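Local coordinates for protein DNA polymerase III, beta subunit (Thermotoga maritima, PDB 1VPK) that probably tethers DNA polymerase and other proteins to DNA for processive replication, as a ring-shaped head-to-tail homodimer that encircles the duplex, at residues R271-R275 and L339-T344; E297-L303 and D315-K321; S354-I360 and I371-L377. The contacts are given in a common frame with arbitrary orientation. Where two conformers were deposited one is given. Residues are numbered along the deposited sequence.

Interaction 1 of 3, residues R271-R275 and L339-T344; sequences RKELR and LKHIET
R271 reaches from the first turn of one helix to the C-terminal end of another and the loop after it, where it donates hydrogen bonds to backbone carbonyls. Segment 271-275 is regular helix, with R275 N bonded to R271 O at 3.0 Å. Segment 339-344 begins as helix and leaves it as a loop, with I342 (phi/psi -94/140) and T344 extended and E343 at -105/-18. I342 N still bonds to L339 O at 3.2 Å. The closest CA pair is R271 and L339, 6.4 Å apart. The R271 side chain is ttp, with chi4 near 90°. This carries it across to the end of helix 332-341 and turns the guanidinium among the carbonyls. R271 NH1 donates to L339 O and R271 NE to T344 O, both at 2.9 Å. Both acceptors lie near the guanidinium plane. I342 O sits over one face, 3.0 Å from R271 NH1 and 3.1 Å from R271 NE, with angles too poor for hydrogen bonds. The arginine thus ties the helix end to the loop that follows it. Beside the guanidinium the contact is apolar. L339, in the mt rotamer, puts CD1 3.9 Å from CD2 of L274, which is tp. L339 CD1 is also 4.2 Å from R275 CB. R271 CD lies 3.8 Å from I342 CG2. This is the helix pair of the C-terminal domain, laid on its β-sheet. L274 rests on M349 and I342 on I347 of strand 346-351, and I342 also touches I360 and P362 of strand 358-362.

Interaction 2 of 3, residues E297-L303 and D315-K321; sequences EENVMRL and DEVEVQK
E297-N299 form the turn leading into strand 300-307. E298, t at chi1, brings OE1 to 2.6 Å from K321 NZ in a salt bridge; K321 NZ also pairs with D325. N299 O accepts from V319 N at 3.1 Å. V300 faces E318 in a non-hydrogen-bonded pair, CA-CA 4.5 Å. M301 pairs with V317 through M301 N to V317 O and V317 N to M301 O, both 2.9 Å. The ladder belongs to the antiparallel β-hairpin of strands 300-307 and 311-318. The axes of 300-303 and 315-318 run at 156° and approach to 4.6 Å. Beyond V319 the chain runs into strand 320-323 of another sheet. M301, ttp, shares its face with V317 and L303, looking to helix 271-285; M301 CE lies 4.1 Å from V317 CG2. M301 CB also meets V319 CG1 at 3.9 Å. R302 and E316 share the other face as a non-hydrogen-bonded pair, CA-CA 4.2 Å. R302 NE makes a long salt bridge to E316 OE1 at 3.8 Å; R302 NH1 pairs with E295. L303 N donates to D315 O (2.7 Å) and D315 N to L303 O (2.9 Å). D315 also pairs with a strand of the second subunit, continuing the sheet across the interface.

Interaction 3 of 3, residues S354-I360 and I371-L377; sequences STSPCQI and IVMPIRL
The start of strand 358-362 and the end of strand 368-372 pair antiparallel, as part of a β-hairpin in the C-terminal domain. C358 and V372 form a hydrogen-bonded pair, with C358 N to V372 O and V372 N to C358 O both 2.9 Å. Q359 and I371 follow as a non-hydrogen-bonded pair, CA-CA 4.6 Å. I371 CA lies 3.2 Å from C358 O in a CA-H...O contact. Beyond the ladder, P357 and M373 still run side by side with CA atoms 4.4 Å apart. Both chains then continue as loop. I371 bonds through its backbone to L188 of strand 187-194, so the sheet runs on into the central domain. The side chains of C358 and V372 share one face of the sheet and are buried against F330. V372 also meets F334 and I335 of helix 332-341. I360, mt, brings CD1 to 4.4 Å from V372 CG2. Q359 and I371 point to the other face, where Q359 CB is 3.9 Å from I371 CD1. I371 is mm and sets CG2 3.6 Å from P357 CB. M373, mmm, folds back so that its SD lies 3.6 Å from P357 CG. The P374 ring fits against the loop 354-356, with CG 3.3 Å from S356 O and 3.4 Å from S354 O. L377 CD1 approaches S354 CB at 3.9 Å. One water closes the open end, donating to S354 O and to I375 O at 2.9 Å each.

All three contacts belong to the C-terminal domain. Each has a buried part: L274, L339 and I342; M301, L303 and V317; C358, V372 and I371. Interactions 2 and 3 also have exposed ends, at E298 and N299 and at T355 and L377. Interaction 1 joins two helices through arginine-to-carbonyl hydrogen bonds beside a leucine contact; the others are hairpin ladders. Interaction 2 adds charged pairs, R302 with E316 on the ladder and E298 with K321 at its end, and reaches the second subunit. Interaction 3 is more apolar. Interaction 1 meets both: L274 CD1 is 4.1 Å from L303 CD1, and I342 CD1 is 4.0 Å from I360 CG2. Interactions 2 and 3 do not touch, though both reach the same sheet.

Interaction 1 of 3, residues R271-R275 and L339-T344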
loop_
_atom_site.group_PDB
_atom_site.type_symbol
_atom_site.label_atom_id
_atom_site.label_comp_id
_atom_site.label_asym_id
_atom_site.label_seq_id
_atom_site.Cartn_x
_atom_site.Cartn_y
_atom_site.Cartn_z
ATOM N N ARG A 271 -11.559 8.739 -21.568
ATOM C CA ARG A 271 -11.432 8.540 -20.119
ATOM C C ARG A 271 -9.948 8.491 -19.663
ATOM O O ARG A 271 -9.577 9.128 -18.692
ATOM C CB ARG A 271 -12.161 7.252 -19.726
ATOM C CG ARG A 271 -12.311 7.024 -18.218
ATOM C CD ARG A 271 -13.182 5.833 -17.971
ATOM N NE ARG A 271 -12.530 4.610 -18.423
ATOM C CZ ARG A 271 -11.740 3.836 -17.694
ATOM N NH1 ARG A 271 -11.503 4.091 -16.409
ATOM N NH2 ARG A 271 -11.217 2.749 -18.260
ATOM N N LYS A 272 -9.123 7.722 -20.366
ATOM C CA LYS A 272 -7.660 7.705 -20.140
ATOM C C LYS A 272 -7.022 9.095 -20.284
ATOM O O LYS A 272 -6.239 9.486 -19.437
ATOM C CB LYS A 272 -7.000 6.760 -21.137
ATOM C CG LYS A 272 -5.486 6.616 -21.054
ATOM C CD LYS A 272 -4.972 5.773 -22.194
ATOM C CE LYS A 272 -3.517 5.373 -22.004
ATOM N NZ LYS A 272 -3.339 4.385 -20.878
ATOM N N GLU A 273 -7.389 9.821 -21.333
ATOM C CA GLU A 273 -6.886 11.198 -21.655
ATOM C C GLU A 273 -7.166 12.216 -20.547
ATOM O O GLU A 273 -6.274 12.920 -20.055
ATOM C CB GLU A 273 -7.550 11.656 -22.992
ATOM C CG GLU A 273 -7.487 13.130 -23.390
ATOM C CD GLU A 273 -8.183 13.480 -24.769
ATOM O OE1 GLU A 273 -9.184 12.835 -25.247
ATOM O OE2 GLU A 273 -7.712 14.498 -25.349
ATOM N N LEU A 274 -8.398 12.239 -20.092
ATOM C CA LEU A 274 -8.761 13.104 -18.984
ATOM C C LEU A 274 -8.145 12.664 -17.659
ATOM O O LEU A 274 -7.741 13.515 -16.866
ATOM C CB LEU A 274 -10.260 13.138 -18.859
ATOM C CG LEU A 274 -10.830 14.088 -17.803
ATOM C CD1 LEU A 274 -10.394 15.502 -18.044
ATOM C CD2 LEU A 274 -12.344 13.975 -17.822
ATOM N N ARG A 275 -8.148 11.364 -17.369
ATOM C CA ARG A 275 -7.477 10.840 -16.154
ATOM C C ARG A 275 -6.015 11.269 -16.106
ATOM O O ARG A 275 -5.518 11.727 -15.078
ATOM C CB ARG A 275 -7.603 9.311 -16.103
ATOM C CG ARG A 275 -6.977 8.592 -14.893
ATOM C CD ARG A 275 -6.408 7.157 -15.256
ATOM N NE ARG A 275 -7.369 6.386 -16.073
ATOM C CZ ARG A 275 -7.075 5.452 -16.988
ATOM N NH1 ARG A 275 -5.814 5.094 -17.231
ATOM N NH2 ARG A 275 -8.073 4.873 -17.669
ATOM N N LEU A 339 -14.074 8.619 -12.939
ATOM C CA LEU A 339 -13.445 7.982 -14.090
ATOM C C LEU A 339 -12.970 6.602 -13.783
ATOM O O LEU A 339 -13.096 5.724 -14.601
ATOM C CB LEU A 339 -12.259 8.820 -14.621
ATOM C CG LEU A 339 -12.633 10.254 -14.974
ATOM C CD1 LEU A 339 -11.404 11.044 -15.449
ATOM C CD2 LEU A 339 -13.809 10.268 -15.980
ATOM N N LYS A 340 -12.449 6.413 -12.576
ATOM C CA LYS A 340 -12.109 5.099 -12.064
ATOM C C LYS A 340 -13.246 4.104 -12.189
ATOM O O LYS A 340 -12.995 2.909 -12.333
ATOM C CB LYS A 340 -11.741 5.170 -10.566
ATOM C CG LYS A 340 -10.525 6.031 -10.225
ATOM C CD LYS A 340 -10.306 6.152 -8.702
ATOM C CE LYS A 340 -9.145 7.164 -8.343
ATOM N NZ LYS A 340 -9.534 8.078 -7.185
ATOM N N HIS A 341 -14.491 4.566 -12.055
ATOM C CA HIS A 341 -15.617 3.654 -12.044
ATOM C C HIS A 341 -16.354 3.496 -13.353
ATOM O O HIS A 341 -17.310 2.735 -13.432
ATOM C CB HIS A 341 -16.589 4.111 -10.964
ATOM C CG HIS A 341 -16.035 3.949 -9.597
ATOM N ND1 HIS A 341 -15.296 4.927 -8.981
ATOM C CD2 HIS A 341 -16.000 2.877 -8.785
ATOM C CE1 HIS A 341 -14.876 4.485 -7.811
ATOM N NE2 HIS A 341 -15.309 3.250 -7.660
ATOM N N ILE A 342 -15.941 4.248 -14.365
ATOM C CA ILE A 342 -16.489 4.101 -15.706
ATOM C C ILE A 342 -15.606 3.169 -16.495
ATOM O O ILE A 342 -14.373 3.229 -16.420
ATOM C CB ILE A 342 -16.614 5.465 -16.382
ATOM C CG1 ILE A 342 -17.715 6.278 -15.678
ATOM C CG2 ILE A 342 -16.898 5.329 -17.887
ATOM C CD1 ILE A 342 -17.883 7.672 -16.168
ATOM N N GLU A 343 -16.239 2.316 -17.285
ATOM C CA GLU A 343 -15.512 1.276 -18.023
ATOM C C GLU A 343 -15.352 1.571 -19.503
ATOM O O GLU A 343 -14.454 1.020 -20.130
ATOM C CB GLU A 343 -16.198 -0.068 -17.787
ATOM C CG GLU A 343 -16.555 -0.215 -16.291
ATOM C CD GLU A 343 -16.854 -1.639 -15.835
ATOM O OE1 GLU A 343 -16.393 -2.639 -16.481
ATOM O OE2 GLU A 343 -17.540 -1.738 -14.782
ATOM N N THR A 344 -16.149 2.474 -20.056
ATOM C CA THR A 344 -15.982 2.854 -21.456
ATOM C C THR A 344 -14.731 3.696 -21.699
ATOM O O THR A 344 -14.261 4.373 -20.798
ATOM C CB THR A 344 -17.214 3.631 -22.008
ATOM O OG1 THR A 344 -17.476 4.796 -21.206
ATOM C CG2 THR A 344 -18.414 2.755 -21.981
#

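Interaction 2 of 3, residues E297-L303 and D315-K321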
loop_
_atom_site.group_PDB
_atom_site.type_symbol
_atom_site.label_atom_id
_atom_site.label_comp_id
_atom_site.label_asym_id
_atom_site.label_seq_id
_atom_site.Cartn_x
_atom_site.Cartn_y
_atom_site.Cartn_z
ATOM N N GLU A 297 -13.425 25.180 -24.854
ATOM C CA GLU A 297 -13.450 25.908 -26.095
ATOM C C GLU A 297 -13.901 24.920 -27.160
ATOM O O GLU A 297 -14.264 23.774 -26.856
ATOM C CB GLU A 297 -12.060 26.450 -26.433
ATOM C CG GLU A 297 -11.468 27.329 -25.315
ATOM C CD GLU A 297 -9.974 27.647 -25.499
ATOM O OE1 GLU A 297 -9.428 27.414 -26.619
ATOM O OE2 GLU A 297 -9.357 28.151 -24.516
ATOM N N GLU A 298 -13.868 25.347 -28.415
ATOM C CA GLU A 298 -14.561 24.606 -29.432
ATOM C C GLU A 298 -14.025 23.195 -29.671
ATOM O O GLU A 298 -14.827 22.264 -29.853
ATOM C CB GLU A 298 -14.625 25.413 -30.726
ATOM C CG GLU A 298 -15.701 24.862 -31.756
ATOM C CD GLU A 298 -16.920 24.086 -31.129
ATOM O OE1 GLU A 298 -17.729 24.681 -30.365
ATOM O OE2 GLU A 298 -17.054 22.862 -31.437
ATOM N N ASN A 299 -12.701 23.046 -29.656
ATOM C CA ASN A 299 -12.008 21.786 -29.977
ATOM C C ASN A 299 -11.127 21.217 -28.850
ATOM O O ASN A 299 -10.572 20.126 -28.989
ATOM C CB ASN A 299 -11.050 22.044 -31.167
ATOM C CG ASN A 299 -11.783 22.233 -32.461
ATOM O OD1 ASN A 299 -11.700 23.275 -33.090
ATOM N ND2 ASN A 299 -12.544 21.232 -32.849
ATOM N N VAL A 300 -10.920 22.007 -27.810
ATOM C CA VAL A 300 -10.027 21.657 -26.724
ATOM C C VAL A 300 -10.612 22.159 -25.432
ATOM O O VAL A 300 -11.485 23.045 -25.396
ATOM C CB VAL A 300 -8.566 22.259 -26.885
ATOM C CG1 VAL A 300 -7.894 21.732 -28.112
ATOM C CG2 VAL A 300 -8.584 23.766 -26.965
ATOM N N MET A 301 -10.091 21.598 -24.364
ATOM C CA MET A 301 -10.413 21.997 -23.039
ATOM C C MET A 301 -9.069 22.176 -22.362
ATOM O O MET A 301 -8.231 21.290 -22.474
ATOM C CB MET A 301 -11.219 20.848 -22.440
ATOM C CG MET A 301 -11.730 21.044 -21.135
ATOM S SD MET A 301 -12.909 19.750 -20.679
ATOM C CE MET A 301 -11.999 18.233 -20.693
ATOM N N ARG A 302 -8.830 23.322 -21.724
ATOM C CA ARG A 302 -7.623 23.519 -20.914
ATOM C C ARG A 302 -7.953 23.294 -19.452
ATOM O O ARG A 302 -8.974 23.793 -18.963
ATOM C CB ARG A 302 -7.066 24.936 -21.080
ATOM C CG ARG A 302 -6.740 25.355 -22.547
ATOM C CD ARG A 302 -6.499 26.865 -22.635
ATOM N NE ARG A 302 -5.085 27.222 -22.541
ATOM C CZ ARG A 302 -4.576 28.280 -21.887
ATOM N NH1 ARG A 302 -5.346 29.108 -21.179
ATOM N NH2 ARG A 302 -3.258 28.493 -21.889
ATOM N N LEU A 303 -7.103 22.546 -18.754
ATOM C CA LEU A 303 -7.250 22.324 -17.333
ATOM C C LEU A 303 -6.175 23.157 -16.635
ATOM O O LEU A 303 -5.002 23.053 -16.971
ATOM C CB LEU A 303 -7.088 20.842 -16.923
ATOM C CG LEU A 303 -7.909 19.673 -17.489
ATOM C CD1 LEU A 303 -8.242 18.630 -16.474
ATOM C CD2 LEU A 303 -9.117 20.112 -18.224
ATOM N N ASP A 315 -2.868 22.356 -18.758
ATOM C CA ASP A 315 -2.850 21.199 -19.644
ATOM C C ASP A 315 -3.997 21.288 -20.658
ATOM O O ASP A 315 -5.136 21.450 -20.291
ATOM C CB ASP A 315 -3.002 19.894 -18.865
ATOM C CG ASP A 315 -2.630 18.691 -19.709
ATOM O OD1 ASP A 315 -1.592 18.734 -20.401
ATOM O OD2 ASP A 315 -3.373 17.715 -19.735
ATOM N N GLU A 316 -3.687 21.113 -21.926
ATOM C CA GLU A 316 -4.684 21.273 -22.979
ATOM C C GLU A 316 -4.999 19.939 -23.613
ATOM O O GLU A 316 -4.090 19.285 -24.087
ATOM C CB GLU A 316 -4.129 22.212 -24.023
ATOM C CG GLU A 316 -5.086 22.476 -25.179
ATOM C CD GLU A 316 -4.649 23.672 -25.998
ATOM O OE1 GLU A 316 -4.758 24.800 -25.492
ATOM O OE2 GLU A 316 -4.195 23.459 -27.142
ATOM N N VAL A 317 -6.269 19.524 -23.610
ATOM C CA VAL A 317 -6.642 18.227 -24.177
ATOM C C VAL A 317 -7.675 18.357 -25.273
ATOM O O VAL A 317 -8.545 19.235 -25.206
ATOM C CB VAL A 317 -7.108 17.214 -23.117
ATOM C CG1 VAL A 317 -6.054 17.108 -22.022
ATOM C CG2 VAL A 317 -8.427 17.546 -22.525
ATOM N N GLU A 318 -7.569 17.485 -26.267
ATOM C CA GLU A 318 -8.493 17.460 -27.409
ATOM C C GLU A 318 -9.822 16.867 -27.026
ATOM O O GLU A 318 -9.885 15.837 -26.378
ATOM C CB GLU A 318 -7.915 16.650 -28.563
ATOM C CG GLU A 318 -6.732 17.279 -29.195
ATOM C CD GLU A 318 -6.093 16.394 -30.242
ATOM O OE1 GLU A 318 -6.654 15.312 -30.559
ATOM O OE2 GLU A 318 -5.012 16.789 -30.738
ATOM N N VAL A 319 -10.914 17.509 -27.454
ATOM C CA VAL A 319 -12.252 17.075 -27.047
ATOM C C VAL A 319 -13.159 17.290 -28.236
ATOM O O VAL A 319 -12.824 18.072 -29.117
ATOM C CB VAL A 319 -12.835 17.856 -25.850
ATOM C CG1 VAL A 319 -11.986 17.723 -24.621
ATOM C CG2 VAL A 319 -13.080 19.327 -26.174
ATOM N N GLN A 320 -14.276 16.566 -28.260
ATOM C CA GLN A 320 -15.390 16.943 -29.096
ATOM C C GLN A 320 -16.413 17.654 -28.224
ATOM O O GLN A 320 -16.842 17.104 -27.197
ATOM C CB GLN A 320 -15.966 15.711 -29.755
ATOM C CG GLN A 320 -14.993 15.039 -30.742
ATOM C CD GLN A 320 -14.729 15.839 -31.977
ATOM O OE1 GLN A 320 -15.632 16.429 -32.584
ATOM N NE2 GLN A 320 -13.464 15.878 -32.380
ATOM N N LYS A 321 -16.755 18.894 -28.584
ATOM C CA LYS A 321 -17.618 19.761 -27.775
ATOM C C LYS A 321 -18.810 20.344 -28.597
ATOM O O LYS A 321 -18.620 20.862 -29.678
ATOM C CB LYS A 321 -16.759 20.893 -27.212
ATOM C CG LYS A 321 -17.489 21.930 -26.355
ATOM C CD LYS A 321 -18.108 23.042 -27.214
ATOM C CE LYS A 321 -17.679 24.431 -26.822
ATOM N NZ LYS A 321 -18.132 25.383 -27.904
HETATM O O HOH W 1 -11.879 18.687 -33.253
#

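Interaction 3 of 3, residues S354-I360 and I371-L377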
loop_
_atom_site.group_PDB
_atom_site.type_symbol
_atom_site.label_atom_id
_atom_site.label_comp_id
_atom_site.label_asym_id
_atom_site.label_seq_id
_atom_site.Cartn_x
_atom_site.Cartn_y
_atom_site.Cartn_z
ATOM N N SER A 354 -21.408 27.861 -14.836
ATOM C CA SER A 354 -20.269 27.768 -13.903
ATOM C C SER A 354 -20.747 27.412 -12.489
ATOM O O SER A 354 -19.980 26.915 -11.679
ATOM C CB SER A 354 -19.468 29.087 -13.896
ATOM O OG SER A 354 -20.148 30.136 -13.198
ATOM N N THR A 355 -22.023 27.644 -12.219
ATOM C CA THR A 355 -22.616 27.440 -10.883
ATOM C C THR A 355 -23.532 26.221 -10.785
ATOM O O THR A 355 -24.094 25.976 -9.744
ATOM C CB THR A 355 -23.370 28.693 -10.444
ATOM O OG1 THR A 355 -24.383 29.001 -11.397
ATOM C CG2 THR A 355 -22.390 29.851 -10.400
ATOM N N SER A 356 -23.599 25.420 -11.855
ATOM C CA SER A 356 -24.510 24.284 -11.923
ATOM C C SER A 356 -23.744 22.960 -11.873
ATOM O O SER A 356 -22.562 22.913 -12.272
ATOM C CB SER A 356 -25.293 24.391 -13.220
ATOM O OG SER A 356 -26.041 25.592 -13.216
ATOM N N PRO A 357 -24.397 21.878 -11.403
ATOM C CA PRO A 357 -23.747 20.571 -11.414
ATOM C C PRO A 357 -23.289 20.168 -12.816
ATOM O O PRO A 357 -23.843 20.635 -13.831
ATOM C CB PRO A 357 -24.854 19.611 -10.955
ATOM C CG PRO A 357 -25.831 20.470 -10.207
ATOM C CD PRO A 357 -25.758 21.830 -10.825
ATOM N N CYS A 358 -22.309 19.297 -12.856
ATOM C CA CYS A 358 -21.900 18.638 -14.092
ATOM C C CYS A 358 -22.353 17.183 -14.011
ATOM O O CYS A 358 -22.177 16.519 -12.966
ATOM C CB CYS A 358 -20.373 18.708 -14.206
ATOM S SG CYS A 358 -19.667 17.713 -15.448
ATOM N N GLN A 359 -22.921 16.692 -15.093
ATOM C CA GLN A 359 -23.218 15.282 -15.242
ATOM C C GLN A 359 -22.132 14.623 -16.067
ATOM O O GLN A 359 -21.814 15.073 -17.165
ATOM C CB GLN A 359 -24.591 15.037 -15.878
ATOM C CG GLN A 359 -24.893 13.558 -16.023
ATOM C CD GLN A 359 -26.259 13.266 -16.572
ATOM O OE1 GLN A 359 -27.240 13.661 -15.997
ATOM N NE2 GLN A 359 -26.316 12.582 -17.706
ATOM N N ILE A 360 -21.543 13.570 -15.517
ATOM C CA ILE A 360 -20.631 12.713 -16.224
ATOM C C ILE A 360 -21.238 11.314 -16.451
ATOM O O ILE A 360 -21.789 10.642 -15.519
ATOM C CB ILE A 360 -19.294 12.599 -15.491
ATOM C CG1 ILE A 360 -18.656 13.988 -15.339
ATOM C CG2 ILE A 360 -18.365 11.659 -16.260
ATOM C CD1 ILE A 360 -17.493 14.020 -14.411
ATOM N N ILE A 371 -22.825 12.862 -10.862
ATOM C CA ILE A 371 -22.986 14.323 -10.747
ATOM C C ILE A 371 -21.838 14.819 -9.842
ATOM O O ILE A 371 -21.518 14.165 -8.811
ATOM C CB ILE A 371 -24.350 14.710 -10.087
ATOM C CG1 ILE A 371 -25.545 14.124 -10.874
ATOM C CG2 ILE A 371 -24.456 16.233 -9.909
ATOM C CD1 ILE A 371 -25.781 14.771 -12.174
ATOM N N VAL A 372 -21.159 15.886 -10.275
ATOM C CA VAL A 372 -20.173 16.594 -9.457
ATOM C C VAL A 372 -20.574 18.078 -9.417
ATOM O O VAL A 372 -20.879 18.677 -10.440
ATOM C CB VAL A 372 -18.729 16.426 -10.005
ATOM C CG1 VAL A 372 -17.703 16.957 -8.999
ATOM C CG2 VAL A 372 -18.393 14.953 -10.256
ATOM N N MET A 373 -20.609 18.659 -8.223
ATOM C CA MET A 373 -20.948 20.052 -8.034
ATOM C C MET A 373 -19.663 20.839 -8.265
ATOM O O MET A 373 -18.588 20.361 -7.911
ATOM C CB MET A 373 -21.420 20.273 -6.595
ATOM C CG MET A 373 -22.621 19.402 -6.183
ATOM S SD MET A 373 -24.139 19.657 -7.142
ATOM C CE MET A 373 -24.217 21.461 -7.053
ATOM N N PRO A 374 -19.762 22.047 -8.839
ATOM C CA PRO A 374 -18.586 22.839 -9.080
ATOM C C PRO A 374 -18.151 23.616 -7.866
ATOM O O PRO A 374 -18.891 23.698 -6.898
ATOM C CB PRO A 374 -19.023 23.809 -10.167
ATOM C CG PRO A 374 -20.439 23.970 -10.005
ATOM C CD PRO A 374 -20.982 22.739 -9.301
ATOM N N ILE A 375 -16.962 24.194 -7.945
ATOM C CA ILE A 375 -16.443 25.043 -6.883
ATOM C C ILE A 375 -16.317 26.467 -7.429
ATOM O O ILE A 375 -16.276 26.697 -8.638
ATOM C CB ILE A 375 -15.112 24.523 -6.269
ATOM C CG1 ILE A 375 -13.982 24.488 -7.283
ATOM C CG2 ILE A 375 -15.267 23.100 -5.697
ATOM C CD1 ILE A 375 -12.700 23.954 -6.678
ATOM N N ARG A 376 -16.284 27.421 -6.520
ATOM C CA ARG A 376 -16.234 28.832 -6.890
ATOM C C ARG A 376 -14.960 29.133 -7.658
ATOM O O ARG A 376 -13.893 28.580 -7.360
ATOM C CB ARG A 376 -16.347 29.696 -5.640
ATOM C CG ARG A 376 -17.648 29.460 -4.902
ATOM N N LEU A 377 -15.079 29.953 -8.697
ATOM C CA LEU A 377 -13.935 30.327 -9.514
ATOM C C LEU A 377 -13.010 31.291 -8.740
ATOM O O LEU A 377 -13.494 32.158 -8.011
ATOM C CB LEU A 377 -14.416 30.936 -10.837
ATOM C CG LEU A 377 -15.017 29.863 -11.775
ATOM C CD1 LEU A 377 -16.007 30.428 -12.791
ATOM C CD2 LEU A 377 -13.919 29.146 -12.494
HETATM O O HOH W 2 -17.132 27.117 -11.397
#